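Local coordinates for alpha-rhamnosidase (PDB 6I60), which probably hydrolyses terminal non-reducing alpha-L-rhamnose residues from alpha-L-rhamnosides, at residues A[517-522]-A[573-578]; A[37-42]-A[52-57]; A[842-847]-A[864-869]; A[510-515]-A[763-768]. All coordinates share one frame; numbering follows the deposited sequence.

How the contacts relate
Contact 2 comes first along the chain, in the N-terminal immunoglobulin-like domain. Contacts 1 and 4 follow in the helical six-hairpin glycosidase domain, where both use helix 514-520, and contact 3 lies in the C-terminal beta domain. The centres of contacts 1 and 3 are about 9 Å apart and those of contacts 1 and 4 about 15 Å, whereas contacts 2 and 4 are separated by about 29 Å. Contact 1 therefore stands in the middle: Gln574 O probably accepts a hydrogen bond from Gly843 N, Tyr575 OH reaches Glu515, and Asp578 packs against Phe39. Three domains, of which the N-terminal one is far off in sequence, thus meet around the end of helix 564-576.

Contact 1: A[517-522]-A[573-578]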
loop_
_atom_site.group_PDB
_atom_site.type_symbol
_atom_site.label_atom_id
_atom_site.label_comp_id
_atom_site.label_asym_id
_atom_site.label_seq_id
_atom_site.Cartn_x
_atom_site.Cartn_y
_atom_site.Cartn_z
ATOM N N ALA A 517 -6.115 3.612 2.432
ATOM C CA ALA A 517 -4.833 3.815 1.763
ATOM C C ALA A 517 -5.021 4.404 0.371
ATOM O O ALA A 517 -4.220 5.233 -0.078
ATOM C CB ALA A 517 -4.069 2.494 1.690
ATOM N N ILE A 518 -6.078 3.987 -0.328
ATOM C CA ILE A 518 -6.349 4.528 -1.656
ATOM C C ILE A 518 -6.660 6.016 -1.568
ATOM O O ILE A 518 -6.191 6.814 -2.389
ATOM C CB ILE A 518 -7.488 3.737 -2.325
ATOM C CG1 ILE A 518 -6.975 2.381 -2.810
ATOM C CG2 ILE A 518 -8.086 4.519 -3.480
ATOM C CD1 ILE A 518 -8.071 1.452 -3.282
ATOM N N PHE A 519 -7.441 6.418 -0.561
ATOM C CA PHE A 519 -7.770 7.831 -0.396
ATOM C C PHE A 519 -6.543 8.665 -0.055
ATOM O O PHE A 519 -6.456 9.829 -0.461
ATOM C CB PHE A 519 -8.833 8.003 0.689
ATOM C CG PHE A 519 -10.224 8.166 0.152
ATOM C CD1 PHE A 519 -11.111 7.102 0.156
ATOM C CD2 PHE A 519 -10.643 9.382 -0.364
ATOM C CE1 PHE A 519 -12.391 7.247 -0.342
ATOM C CE2 PHE A 519 -11.922 9.534 -0.864
ATOM C CZ PHE A 519 -12.798 8.465 -0.854
ATOM N N ASN A 520 -5.589 8.092 0.676
ATOM C CA ASN A 520 -4.432 8.846 1.140
ATOM C C ASN A 520 -3.225 8.730 0.220
ATOM O O ASN A 520 -2.453 9.690 0.107
ATOM C CB ASN A 520 -4.035 8.386 2.546
ATOM C CG ASN A 520 -4.882 9.024 3.625
ATOM O OD1 ASN A 520 -5.117 10.232 3.613
ATOM N ND2 ASN A 520 -5.347 8.211 4.568
ATOM N N PHE A 521 -3.040 7.587 -0.438
ATOM C CA PHE A 521 -1.831 7.335 -1.208
ATOM C C PHE A 521 -2.183 6.707 -2.549
ATOM O O PHE A 521 -3.253 6.118 -2.722
ATOM C CB PHE A 521 -0.858 6.429 -0.440
ATOM C CG PHE A 521 -0.763 6.749 1.027
ATOM C CD1 PHE A 521 -0.096 7.882 1.462
ATOM C CD2 PHE A 521 -1.346 5.920 1.971
ATOM C CE1 PHE A 521 -0.010 8.181 2.809
ATOM C CE2 PHE A 521 -1.261 6.214 3.318
ATOM C CZ PHE A 521 -0.593 7.346 3.736
ATOM N N ASP A 522 -1.266 6.857 -3.503
ATOM C CA ASP A 522 -1.371 6.199 -4.802
ATOM C C ASP A 522 -1.025 4.725 -4.620
ATOM O O ASP A 522 0.138 4.380 -4.386
ATOM C CB ASP A 522 -0.443 6.868 -5.812
ATOM C CG ASP A 522 -0.617 6.327 -7.219
ATOM O OD1 ASP A 522 -0.217 7.019 -8.180
ATOM O OD2 ASP A 522 -1.153 5.208 -7.366
ATOM N N TYR A 573 -10.907 -1.025 -9.487
ATOM C CA TYR A 573 -11.822 -0.595 -10.537
ATOM C C TYR A 573 -12.709 0.555 -10.078
ATOM O O TYR A 573 -13.087 1.404 -10.892
ATOM C CB TYR A 573 -12.681 -1.773 -11.004
ATOM C CG TYR A 573 -13.813 -1.369 -11.919
ATOM C CD1 TYR A 573 -13.565 -0.949 -13.219
ATOM C CD2 TYR A 573 -15.131 -1.396 -11.482
ATOM C CE1 TYR A 573 -14.595 -0.571 -14.061
ATOM C CE2 TYR A 573 -16.168 -1.021 -12.317
ATOM C CZ TYR A 573 -15.894 -0.608 -13.605
ATOM O OH TYR A 573 -16.917 -0.231 -14.442
ATOM N N GLN A 574 -13.037 0.609 -8.785
ATOM C CA GLN A 574 -13.944 1.641 -8.292
ATOM C C GLN A 574 -13.265 3.005 -8.246
ATOM O O GLN A 574 -13.856 4.011 -8.657
ATOM C CB GLN A 574 -14.470 1.255 -6.908
ATOM C CG GLN A 574 -15.289 2.337 -6.216
ATOM C CD GLN A 574 -15.658 1.973 -4.783
ATOM O OE1 GLN A 574 -14.878 1.343 -4.068
ATOM N NE2 GLN A 574 -16.854 2.374 -4.358
ATOM N N TYR A 575 -12.026 3.060 -7.759
ATOM C CA TYR A 575 -11.341 4.326 -7.540
ATOM C C TYR A 575 -10.352 4.683 -8.641
ATOM O O TYR A 575 -9.845 5.811 -8.652
ATOM C CB TYR A 575 -10.615 4.302 -6.189
ATOM C CG TYR A 575 -11.543 4.480 -5.008
ATOM C CD1 TYR A 575 -12.090 5.723 -4.712
ATOM C CD2 TYR A 575 -11.876 3.407 -4.192
ATOM C CE1 TYR A 575 -12.942 5.892 -3.635
ATOM C CE2 TYR A 575 -12.726 3.566 -3.113
ATOM C CZ TYR A 575 -13.257 4.810 -2.840
ATOM O OH TYR A 575 -14.102 4.972 -1.768
ATOM N N TYR A 576 -10.066 3.767 -9.565
ATOM C CA TYR A 576 -9.156 4.051 -10.665
ATOM C C TYR A 576 -9.730 3.744 -12.040
ATOM O O TYR A 576 -9.141 4.176 -13.038
ATOM C CB TYR A 576 -7.846 3.268 -10.499
ATOM C CG TYR A 576 -7.062 3.617 -9.255
ATOM C CD1 TYR A 576 -7.173 2.847 -8.104
ATOM C CD2 TYR A 576 -6.203 4.708 -9.233
ATOM C CE1 TYR A 576 -6.454 3.159 -6.962
ATOM C CE2 TYR A 576 -5.479 5.027 -8.096
ATOM C CZ TYR A 576 -5.608 4.249 -6.964
ATOM O OH TYR A 576 -4.896 4.559 -5.828
ATOM N N GLY A 577 -10.842 3.023 -12.131
ATOM C CA GLY A 577 -11.401 2.672 -13.426
ATOM C C GLY A 577 -10.549 1.709 -14.224
ATOM O O GLY A 577 -10.423 1.866 -15.445
ATOM N N ASP A 578 -9.958 0.719 -13.564
ATOM C CA ASP A 578 -9.101 -0.276 -14.206
ATOM C C ASP A 578 -9.885 -1.584 -14.280
ATOM O O ASP A 578 -9.763 -2.447 -13.410
ATOM C CB ASP A 578 -7.791 -0.448 -13.440
ATOM C CG ASP A 578 -6.823 -1.376 -14.147
ATOM O OD1 ASP A 578 -7.028 -1.643 -15.348
ATOM O OD2 ASP A 578 -5.856 -1.836 -13.502
#
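Ile518 of helix 514-520 packs against Tyr575 and Tyr576 near the end of helix 564-576, a helix-helix contact within the (alpha/alpha)6 barrel of the glycosidase domain. The apolar part rests on one branch of Ile518: its CG2 methyl, anti to the backbone N, lies 3.7 Å from Tyr575 CB and 4.1 Å from Tyr576 CE1. A beta-branched residue suits this place because the methyl projects close to the helix, between two bulky side chains. The aromatic part joins Phe519 and Tyr575, whose ring planes meet at 70° with centroids 5.2 Å apart. The two hydroxyls have polar partners just outside the segments. Tyr576 OH hydrogen-bonds Met523 N, in the loop that follows helix 514-520, while Tyr575 OH is bonded to Glu515. Tyrosine thus serves twice, with an apolar ring and a hydroxyl that finds a polar partner. On its way to Glu515, the Tyr575 OH passes the edge of the Phe519 ring, near its plane, 3.2 Å from Phe519 CE1.

Contact 2: A[37-42]-A[52-57]; sequences CEFTTN and IFSWKL
Glu38 grips Ile52 twice. Its backbone N donates to Ile52 O at 2.8 Å, lying in the carbonyl plane, and its carboxylate OE2 accepts from Ile52 N at 2.9 Å. Cys37 and Phe53 form the neighbouring antiparallel non-hydrogen-bonded pair, so the carboxylate takes the role that the Glu38 carbonyl would play if the pairing went on regularly. The side chain, bent at chi2 (-59°), curls back to do this. Beside the ladder, Cys37 SG lies obliquely to the Phe53 ring, 4.5 Å from its centroid, a sulfur-aromatic contact. Phe39 brings CZ, at the far end of its ring, to 3.8 Å from Ile52 CG2, obliquely, where a broad apolar ring suits a buried branched side chain.

The chain turns away because Glu38 and Phe39 both have left-handed helical backbone angles, and Cys37 N bonds Thr40 O at 3.1 Å across the turn. Farther out, Glu38 OE1 makes a salt bridge with Arg528 of helix 524-535, which probably steadies the carboxylate, and Ser54 OG bonds Lys36 O. The Phe53 ring meets Trp115 and Phe135 edge-to-face from the other sheet. Strand 35-37 is an outer strand pairing with 52-56, consistent with a beta sandwich of immunoglobulin type.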
loop_
_atom_site.group_PDB
_atom_site.type_symbol
_atom_site.label_atom_id
_atom_site.label_comp_id
_atom_site.label_asym_id
_atom_site.label_seq_id
_atom_site.Cartn_x
_atom_site.Cartn_y
_atom_site.Cartn_z
ATOM N N CYS A 37 2.853 5.057 -17.986
ATOM C CA CYS A 37 2.854 3.673 -18.435
ATOM C C CYS A 37 3.067 2.784 -17.220
ATOM O O CYS A 37 4.009 2.998 -16.451
ATOM C CB CYS A 37 3.943 3.425 -19.479
ATOM S SG CYS A 37 4.115 1.692 -19.954
ATOM N N GLU A 38 2.186 1.798 -17.045
ATOM C CA GLU A 38 2.148 0.987 -15.829
ATOM C C GLU A 38 1.961 1.858 -14.587
ATOM O O GLU A 38 2.487 1.550 -13.515
ATOM C CB GLU A 38 3.402 0.117 -15.692
ATOM C CG GLU A 38 3.410 -1.107 -16.595
ATOM C CD GLU A 38 2.231 -2.025 -16.338
ATOM O OE1 GLU A 38 2.350 -2.918 -15.470
ATOM O OE2 GLU A 38 1.186 -1.849 -17.001
ATOM N N PHE A 39 1.216 2.956 -14.739
ATOM C CA PHE A 39 0.934 3.889 -13.646
ATOM C C PHE A 39 2.221 4.464 -13.058
ATOM O O PHE A 39 2.343 4.653 -11.846
ATOM C CB PHE A 39 0.083 3.228 -12.560
ATOM C CG PHE A 39 -1.208 2.665 -13.071
ATOM C CD1 PHE A 39 -2.310 3.484 -13.257
ATOM C CD2 PHE A 39 -1.319 1.317 -13.376
ATOM C CE1 PHE A 39 -3.499 2.970 -13.731
ATOM C CE2 PHE A 39 -2.508 0.796 -13.852
ATOM C CZ PHE A 39 -3.598 1.623 -14.030
ATOM N N THR A 40 3.189 4.749 -13.926
ATOM C CA THR A 40 4.459 5.319 -13.505
ATOM C C THR A 40 4.995 6.206 -14.618
ATOM O O THR A 40 4.902 5.856 -15.798
ATOM C CB THR A 40 5.482 4.229 -13.163
ATOM O OG1 THR A 40 4.878 3.265 -12.292
ATOM C CG2 THR A 40 6.704 4.836 -12.479
ATOM N N THR A 41 5.553 7.352 -14.235
ATOM C CA THR A 41 6.147 8.270 -15.198
ATOM C C THR A 41 7.460 7.684 -15.702
ATOM O O THR A 41 8.417 7.539 -14.935
ATOM C CB THR A 41 6.365 9.642 -14.566
ATOM O OG1 THR A 41 5.102 10.297 -14.396
ATOM C CG2 THR A 41 7.258 10.505 -15.451
ATOM N N ASN A 42 7.497 7.341 -16.992
ATOM C CA ASN A 42 8.667 6.785 -17.661
ATOM C C ASN A 42 9.188 5.560 -16.920
ATOM O O ASN A 42 10.236 5.630 -16.266
ATOM C CB ASN A 42 9.767 7.841 -17.786
ATOM C CG ASN A 42 9.409 8.936 -18.768
ATOM O OD1 ASN A 42 8.782 8.683 -19.796
ATOM N ND2 ASN A 42 9.804 10.165 -18.454
ATOM N N ILE A 52 -0.270 -0.927 -19.325
ATOM C CA ILE A 52 -1.413 -0.031 -19.191
ATOM C C ILE A 52 -0.944 1.404 -19.396
ATOM O O ILE A 52 0.049 1.834 -18.793
ATOM C CB ILE A 52 -2.089 -0.199 -17.818
ATOM C CG1 ILE A 52 -2.524 -1.652 -17.607
ATOM C CG2 ILE A 52 -3.273 0.745 -17.688
ATOM C CD1 ILE A 52 -3.737 -2.058 -18.419
ATOM N N PHE A 53 -1.653 2.143 -20.244
ATOM C CA PHE A 53 -1.362 3.543 -20.518
ATOM C C PHE A 53 -2.462 4.421 -19.935
ATOM O O PHE A 53 -3.638 4.044 -19.940
ATOM C CB PHE A 53 -1.234 3.799 -22.024
ATOM C CG PHE A 53 -0.028 3.156 -22.651
ATOM C CD1 PHE A 53 1.193 3.811 -22.668
ATOM C CD2 PHE A 53 -0.115 1.897 -23.222
ATOM C CE1 PHE A 53 2.304 3.223 -23.244
ATOM C CE2 PHE A 53 0.992 1.302 -23.798
ATOM C CZ PHE A 53 2.203 1.967 -23.809
ATOM N N SER A 54 -2.075 5.594 -19.438
ATOM C CA SER A 54 -3.024 6.508 -18.821
ATOM C C SER A 54 -2.545 7.938 -19.016
ATOM O O SER A 54 -1.369 8.188 -19.293
ATOM C CB SER A 54 -3.210 6.200 -17.329
ATOM O OG SER A 54 -1.986 5.804 -16.735
ATOM N N TRP A 55 -3.478 8.878 -18.864
ATOM C CA TRP A 55 -3.180 10.294 -19.030
ATOM C C TRP A 55 -4.283 11.114 -18.379
ATOM O O TRP A 55 -5.402 10.636 -18.179
ATOM C CB TRP A 55 -3.043 10.671 -20.508
ATOM C CG TRP A 55 -4.237 10.282 -21.323
ATOM C CD1 TRP A 55 -5.408 10.972 -21.443
ATOM C CD2 TRP A 55 -4.379 9.105 -22.126
ATOM N NE1 TRP A 55 -6.271 10.298 -22.274
ATOM C CE2 TRP A 55 -5.663 9.149 -22.707
ATOM C CE3 TRP A 55 -3.546 8.020 -22.413
ATOM C CZ2 TRP A 55 -6.131 8.151 -23.555
ATOM C CZ3 TRP A 55 -4.012 7.032 -23.253
ATOM C CH2 TRP A 55 -5.293 7.104 -23.817
ATOM N N LYS A 56 -3.949 12.362 -18.060
ATOM C CA LYS A 56 -4.883 13.324 -17.494
ATOM C C LYS A 56 -5.172 14.427 -18.504
ATOM O O LYS A 56 -4.416 14.641 -19.456
ATOM C CB LYS A 56 -4.331 13.925 -16.197
ATOM C CG LYS A 56 -4.057 12.900 -15.111
ATOM C CD LYS A 56 -3.242 13.496 -13.974
ATOM C CE LYS A 56 -3.034 12.485 -12.853
ATOM N NZ LYS A 56 -4.325 12.019 -12.275
ATOM N N LEU A 57 -6.277 15.138 -18.285
ATOM C CA LEU A 57 -6.762 16.118 -19.245
ATOM C C LEU A 57 -6.993 17.463 -18.573
ATOM O O LEU A 57 -7.253 17.544 -17.371
ATOM C CB LEU A 57 -8.060 15.648 -19.911
ATOM C CG LEU A 57 -7.969 14.298 -20.621
ATOM C CD1 LEU A 57 -9.345 13.824 -21.047
ATOM C CD2 LEU A 57 -7.031 14.395 -21.812
#

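Contact 3: A[842-847]-A[864-869]; sequences PGWNKI and LNTIKG
Trp844 presents one indole face to Thr866, whose CG2 methyl sits 3.6 Å from the centroid of the five-membered ring and 14° off its normal, a CH-pi contact. At the far end of the six-membered ring, Leu864 CD1 approaches Trp844 CH2 obliquely at 3.8 Å. The other flat group, the Asn845 amide, crosses the end of Lys868, with ND2 3.6 Å from Lys868 CE. It is fixed in rotation by Asn845 ND2 donating in its own plane to Pro842 O at 3.1 Å. The long apolar stem of Lys868 runs past the Gly843 and Trp844 carbonyls and delivers NZ to Gln98 of the N-terminal domain.

Thr866 is suited by having both a methyl and a hydroxyl. With chi1 73° its OG1 sits between backbone N and carbonyl carbon, where it accepts from Lys868 N at 3.2 Å, an ST turn, and donates to Gly869 O. That carbonyl also receives Thr866 N, so two donors hold it. Gly843, with positive phi, and Gly869, with phi 130°, occupy backbone conformations that favour glycine. Thus two beta-hairpin turns meet here, joining 837-841 to 846-849 and 859-866 to 869-877, from different sheets of the C-terminal domain, consistent with a beta sandwich.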
loop_
_atom_site.group_PDB
_atom_site.type_symbol
_atom_site.label_atom_id
_atom_site.label_comp_id
_atom_site.label_asym_id
_atom_site.label_seq_id
_atom_site.Cartn_x
_atom_site.Cartn_y
_atom_site.Cartn_z
ATOM N N PRO A 842 -17.433 4.387 -11.247
ATOM C CA PRO A 842 -16.041 3.925 -11.175
ATOM C C PRO A 842 -15.093 4.811 -11.973
ATOM O O PRO A 842 -15.472 5.430 -12.970
ATOM C CB PRO A 842 -16.109 2.509 -11.759
ATOM C CG PRO A 842 -17.509 2.072 -11.503
ATOM C CD PRO A 842 -18.357 3.305 -11.629
ATOM N N GLY A 843 -13.846 4.873 -11.511
ATOM C CA GLY A 843 -12.872 5.753 -12.123
ATOM C C GLY A 843 -13.121 7.222 -11.886
ATOM O O GLY A 843 -12.567 8.056 -12.606
ATOM N N TRP A 844 -13.940 7.563 -10.887
ATOM C CA TRP A 844 -14.339 8.942 -10.613
ATOM C C TRP A 844 -15.017 9.583 -11.821
ATOM O O TRP A 844 -14.929 10.796 -12.024
ATOM C CB TRP A 844 -13.151 9.794 -10.151
ATOM C CG TRP A 844 -12.540 9.343 -8.857
ATOM C CD1 TRP A 844 -11.428 8.564 -8.701
ATOM C CD2 TRP A 844 -13.003 9.646 -7.534
ATOM N NE1 TRP A 844 -11.172 8.363 -7.366
ATOM C CE2 TRP A 844 -12.125 9.016 -6.628
ATOM C CE3 TRP A 844 -14.075 10.387 -7.028
ATOM C CZ2 TRP A 844 -12.286 9.107 -5.247
ATOM C CZ3 TRP A 844 -14.235 10.473 -5.656
ATOM C CH2 TRP A 844 -13.344 9.838 -4.781
ATOM N N ASN A 845 -15.693 8.769 -12.638
ATOM C CA ASN A 845 -16.436 9.314 -13.770
ATOM C C ASN A 845 -17.546 10.243 -13.303
ATOM O O ASN A 845 -17.863 11.228 -13.981
ATOM C CB ASN A 845 -17.006 8.179 -14.622
ATOM C CG ASN A 845 -16.150 7.877 -15.839
ATOM O OD1 ASN A 845 -16.281 8.521 -16.881
ATOM N ND2 ASN A 845 -15.265 6.894 -15.712
ATOM N N LYS A 846 -18.142 9.949 -12.150
ATOM C CA LYS A 846 -19.076 10.845 -11.485
ATOM C C LYS A 846 -18.638 10.990 -10.037
ATOM O O LYS A 846 -18.296 9.998 -9.387
ATOM C CB LYS A 846 -20.514 10.322 -11.565
ATOM C CG LYS A 846 -21.526 11.151 -10.789
ATOM C CD LYS A 846 -22.941 10.899 -11.285
ATOM C CE LYS A 846 -23.677 12.203 -11.555
ATOM N NZ LYS A 846 -24.950 11.973 -12.295
ATOM N N ILE A 847 -18.632 12.223 -9.542
ATOM C CA ILE A 847 -18.227 12.525 -8.177
ATOM C C ILE A 847 -19.442 13.022 -7.410
ATOM O O ILE A 847 -20.227 13.826 -7.925
ATOM C CB ILE A 847 -17.090 13.566 -8.146
ATOM C CG1 ILE A 847 -16.058 13.257 -9.231
ATOM C CG2 ILE A 847 -16.437 13.608 -6.773
ATOM C CD1 ILE A 847 -14.996 14.315 -9.373
ATOM N N LEU A 864 -8.146 15.506 -3.440
ATOM C CA LEU A 864 -7.607 14.250 -3.936
ATOM C C LEU A 864 -7.031 14.434 -5.332
ATOM O O LEU A 864 -7.537 15.226 -6.133
ATOM C CB LEU A 864 -8.682 13.154 -3.971
ATOM C CG LEU A 864 -9.674 13.089 -2.809
ATOM C CD1 LEU A 864 -10.964 12.406 -3.237
ATOM C CD2 LEU A 864 -9.054 12.368 -1.628
ATOM N N ASN A 865 -5.966 13.691 -5.618
ATOM C CA ASN A 865 -5.387 13.606 -6.956
ATOM C C ASN A 865 -5.711 12.214 -7.490
ATOM O O ASN A 865 -4.998 11.249 -7.204
ATOM C CB ASN A 865 -3.884 13.868 -6.929
ATOM C CG ASN A 865 -3.241 13.726 -8.296
ATOM O OD1 ASN A 865 -3.530 14.495 -9.215
ATOM N ND2 ASN A 865 -2.363 12.739 -8.438
ATOM N N THR A 866 -6.790 12.116 -8.258
ATOM C CA THR A 866 -7.295 10.834 -8.723
ATOM C C THR A 866 -6.715 10.501 -10.097
ATOM O O THR A 866 -5.789 11.155 -10.585
ATOM C CB THR A 866 -8.819 10.851 -8.756
ATOM O OG1 THR A 866 -9.259 11.658 -9.856
ATOM C CG2 THR A 866 -9.374 11.419 -7.455
ATOM N N ILE A 867 -7.267 9.466 -10.736
ATOM C CA ILE A 867 -6.819 9.075 -12.067
ATOM C C ILE A 867 -7.278 10.068 -13.127
ATOM O O ILE A 867 -6.719 10.099 -14.230
ATOM C CB ILE A 867 -7.305 7.647 -12.387
ATOM C CG1 ILE A 867 -6.241 6.881 -13.174
ATOM C CG2 ILE A 867 -8.636 7.670 -13.136
ATOM C CD1 ILE A 867 -4.965 6.642 -12.393
ATOM N N LYS A 868 -8.280 10.891 -12.818
ATOM C CA LYS A 868 -8.783 11.889 -13.750
ATOM C C LYS A 868 -8.253 13.287 -13.467
ATOM O O LYS A 868 -8.526 14.203 -14.250
ATOM C CB LYS A 868 -10.317 11.911 -13.725
ATOM C CG LYS A 868 -10.967 10.615 -14.188
ATOM C CD LYS A 868 -12.439 10.822 -14.507
ATOM C CE LYS A 868 -13.007 9.663 -15.317
ATOM N NZ LYS A 868 -12.148 9.315 -16.478
ATOM N N GLY A 869 -7.511 13.475 -12.378
ATOM C CA GLY A 869 -7.000 14.785 -12.030
ATOM C C GLY A 869 -7.281 15.173 -10.592
ATOM O O GLY A 869 -7.388 14.308 -9.718
#

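Contact 4: A[510-515]-A[763-768]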
loop_
_atom_site.group_PDB
_atom_site.type_symbol
_atom_site.label_atom_id
_atom_site.label_comp_id
_atom_site.label_asym_id
_atom_site.label_seq_id
_atom_site.Cartn_x
_atom_site.Cartn_y
_atom_site.Cartn_z
ATOM N N ALA A 510 -5.333 -6.013 5.491
ATOM C CA ALA A 510 -5.132 -5.317 4.226
ATOM C C ALA A 510 -6.454 -4.989 3.546
ATOM O O ALA A 510 -6.553 -3.977 2.842
ATOM C CB ALA A 510 -4.256 -6.158 3.300
ATOM N N GLN A 511 -7.475 -5.823 3.745
ATOM C CA GLN A 511 -8.761 -5.586 3.100
ATOM C C GLN A 511 -9.509 -4.433 3.759
ATOM O O GLN A 511 -10.066 -3.572 3.067
ATOM C CB GLN A 511 -9.603 -6.862 3.138
ATOM C CG GLN A 511 -11.056 -6.663 2.740
ATOM C CD GLN A 511 -11.978 -6.518 3.936
ATOM O OE1 GLN A 511 -11.845 -7.235 4.929
ATOM N NE2 GLN A 511 -12.918 -5.583 3.845
ATOM N N LEU A 512 -9.527 -4.396 5.095
ATOM C CA LEU A 512 -10.323 -3.398 5.803
ATOM C C LEU A 512 -9.724 -2.002 5.694
ATOM O O LEU A 512 -10.455 -1.009 5.794
ATOM C CB LEU A 512 -10.470 -3.792 7.271
ATOM C CG LEU A 512 -11.282 -5.060 7.538
ATOM C CD1 LEU A 512 -10.981 -5.593 8.925
ATOM C CD2 LEU A 512 -12.771 -4.797 7.366
ATOM N N SER A 513 -8.410 -1.896 5.501
ATOM C CA SER A 513 -7.747 -0.605 5.386
ATOM C C SER A 513 -7.399 -0.248 3.946
ATOM O O SER A 513 -6.692 0.737 3.717
ATOM C CB SER A 513 -6.486 -0.573 6.256
ATOM O OG SER A 513 -5.508 -1.490 5.794
ATOM N N ALA A 514 -7.890 -1.018 2.972
ATOM C CA ALA A 514 -7.545 -0.749 1.580
ATOM C C ALA A 514 -8.191 0.539 1.084
ATOM O O ALA A 514 -7.586 1.282 0.305
ATOM C CB ALA A 514 -7.950 -1.932 0.700
ATOM N N GLU A 515 -9.420 0.821 1.525
ATOM C CA GLU A 515 -10.091 2.044 1.096
ATOM C C GLU A 515 -9.413 3.286 1.661
ATOM O O GLU A 515 -9.360 4.323 0.988
ATOM C CB GLU A 515 -11.564 2.008 1.504
ATOM C CG GLU A 515 -12.402 3.131 0.915
ATOM C CD GLU A 515 -13.882 2.974 1.212
ATOM O OE1 GLU A 515 -14.233 2.725 2.384
ATOM O OE2 GLU A 515 -14.694 3.099 0.272
ATOM N N ALA A 763 -16.566 -4.988 11.830
ATOM C CA ALA A 763 -17.759 -4.159 11.931
ATOM C C ALA A 763 -17.443 -2.678 12.096
ATOM O O ALA A 763 -18.291 -1.841 11.764
ATOM C CB ALA A 763 -18.635 -4.637 13.089
ATOM N N THR A 764 -16.254 -2.330 12.598
ATOM C CA THR A 764 -15.881 -0.921 12.676
ATOM C C THR A 764 -15.765 -0.303 11.290
ATOM O O THR A 764 -16.024 0.894 11.119
ATOM C CB THR A 764 -14.565 -0.753 13.436
ATOM O OG1 THR A 764 -14.604 -1.526 14.641
ATOM C CG2 THR A 764 -14.332 0.708 13.790
ATOM N N ARG A 765 -15.388 -1.104 10.292
ATOM C CA ARG A 765 -15.285 -0.615 8.923
ATOM C C ARG A 765 -16.644 -0.272 8.322
ATOM O O ARG A 765 -16.709 0.528 7.381
ATOM C CB ARG A 765 -14.570 -1.658 8.058
ATOM C CG ARG A 765 -14.179 -1.179 6.669
ATOM C CD ARG A 765 -14.904 -1.973 5.596
ATOM N NE ARG A 765 -14.761 -1.379 4.270
ATOM C CZ ARG A 765 -15.569 -0.446 3.777
ATOM N NH1 ARG A 765 -16.581 0.010 4.503
ATOM N NH2 ARG A 765 -15.364 0.033 2.557
ATOM N N TYR A 766 -17.732 -0.841 8.849
ATOM C CA TYR A 766 -19.058 -0.631 8.285
ATOM C C TYR A 766 -19.991 0.188 9.166
ATOM O O TYR A 766 -20.994 0.697 8.657
ATOM C CB TYR A 766 -19.737 -1.979 7.992
ATOM C CG TYR A 766 -18.939 -2.913 7.111
ATOM C CD1 TYR A 766 -18.766 -2.648 5.758
ATOM C CD2 TYR A 766 -18.366 -4.068 7.630
ATOM C CE1 TYR A 766 -18.041 -3.504 4.948
ATOM C CE2 TYR A 766 -17.639 -4.930 6.828
ATOM C CZ TYR A 766 -17.479 -4.644 5.488
ATOM O OH TYR A 766 -16.757 -5.498 4.687
ATOM N N ILE A 767 -19.694 0.330 10.460
ATOM C CA ILE A 767 -20.663 0.920 11.378
ATOM C C ILE A 767 -20.872 2.402 11.080
ATOM O O ILE A 767 -21.999 2.905 11.149
ATOM C CB ILE A 767 -20.231 0.689 12.838
ATOM C CG1 ILE A 767 -21.243 1.316 13.799
ATOM C CG2 ILE A 767 -18.836 1.240 13.084
ATOM C CD1 ILE A 767 -21.417 0.546 15.089
ATOM N N PHE A 768 -19.803 3.124 10.734
ATOM C CA PHE A 768 -19.943 4.556 10.492
ATOM C C PHE A 768 -20.754 4.829 9.232
ATOM O O PHE A 768 -21.555 5.770 9.195
ATOM C CB PHE A 768 -18.566 5.212 10.398
ATOM C CG PHE A 768 -17.793 5.175 11.680
ATOM C CD1 PHE A 768 -18.054 6.086 12.686
ATOM C CD2 PHE A 768 -16.812 4.221 11.882
ATOM C CE1 PHE A 768 -17.347 6.051 13.872
ATOM C CE2 PHE A 768 -16.100 4.181 13.064
ATOM C CZ PHE A 768 -16.368 5.097 14.060
#
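Arg765 reaches from helix 761-773 across to Leu512 and Glu515, using its aliphatic stem for one and its guanidinium for the other. The stem lies obliquely across Leu512: the CD2 branch of the leucine is 3.7 Å from Arg765 CB and 3.9 Å from Arg765 CG. Leucine suits this place because one methyl of its branched end packs on the methylene groups of a residue whose head must go on to a polar partner. The arginine leaves its helix with CG anti to the backbone N (chi1 -170°) and then bends at chi2, which carries the head toward Glu515.

Glu515 meets it from an extended side chain. The salt bridge uses one oxygen and one nitrogen, Glu515 OE1 and Arg765 NH2, 2.9 Å apart, and with the carboxylate and guanidinium planes 43° apart it is not a flat, two-pronged pairing. Both groups are buried and have further partners: NH2 also bonds Tyr571 OH, and Glu515 OE2 bonds Tyr575 OH. Arg765 CD in turn lies 3.5 Å above the plane of the Tyr766 ring, toward its rim, and Tyr766 OH bonds Tyr633.

Ser513 marks the break between helices 507-512 and 514-520, so Leu512 and Glu515 come from two successive helices. Helix 564-576 flanks them through Tyr571, and helix 722-729 packs Tyr729 against Arg765, within the helical barrel.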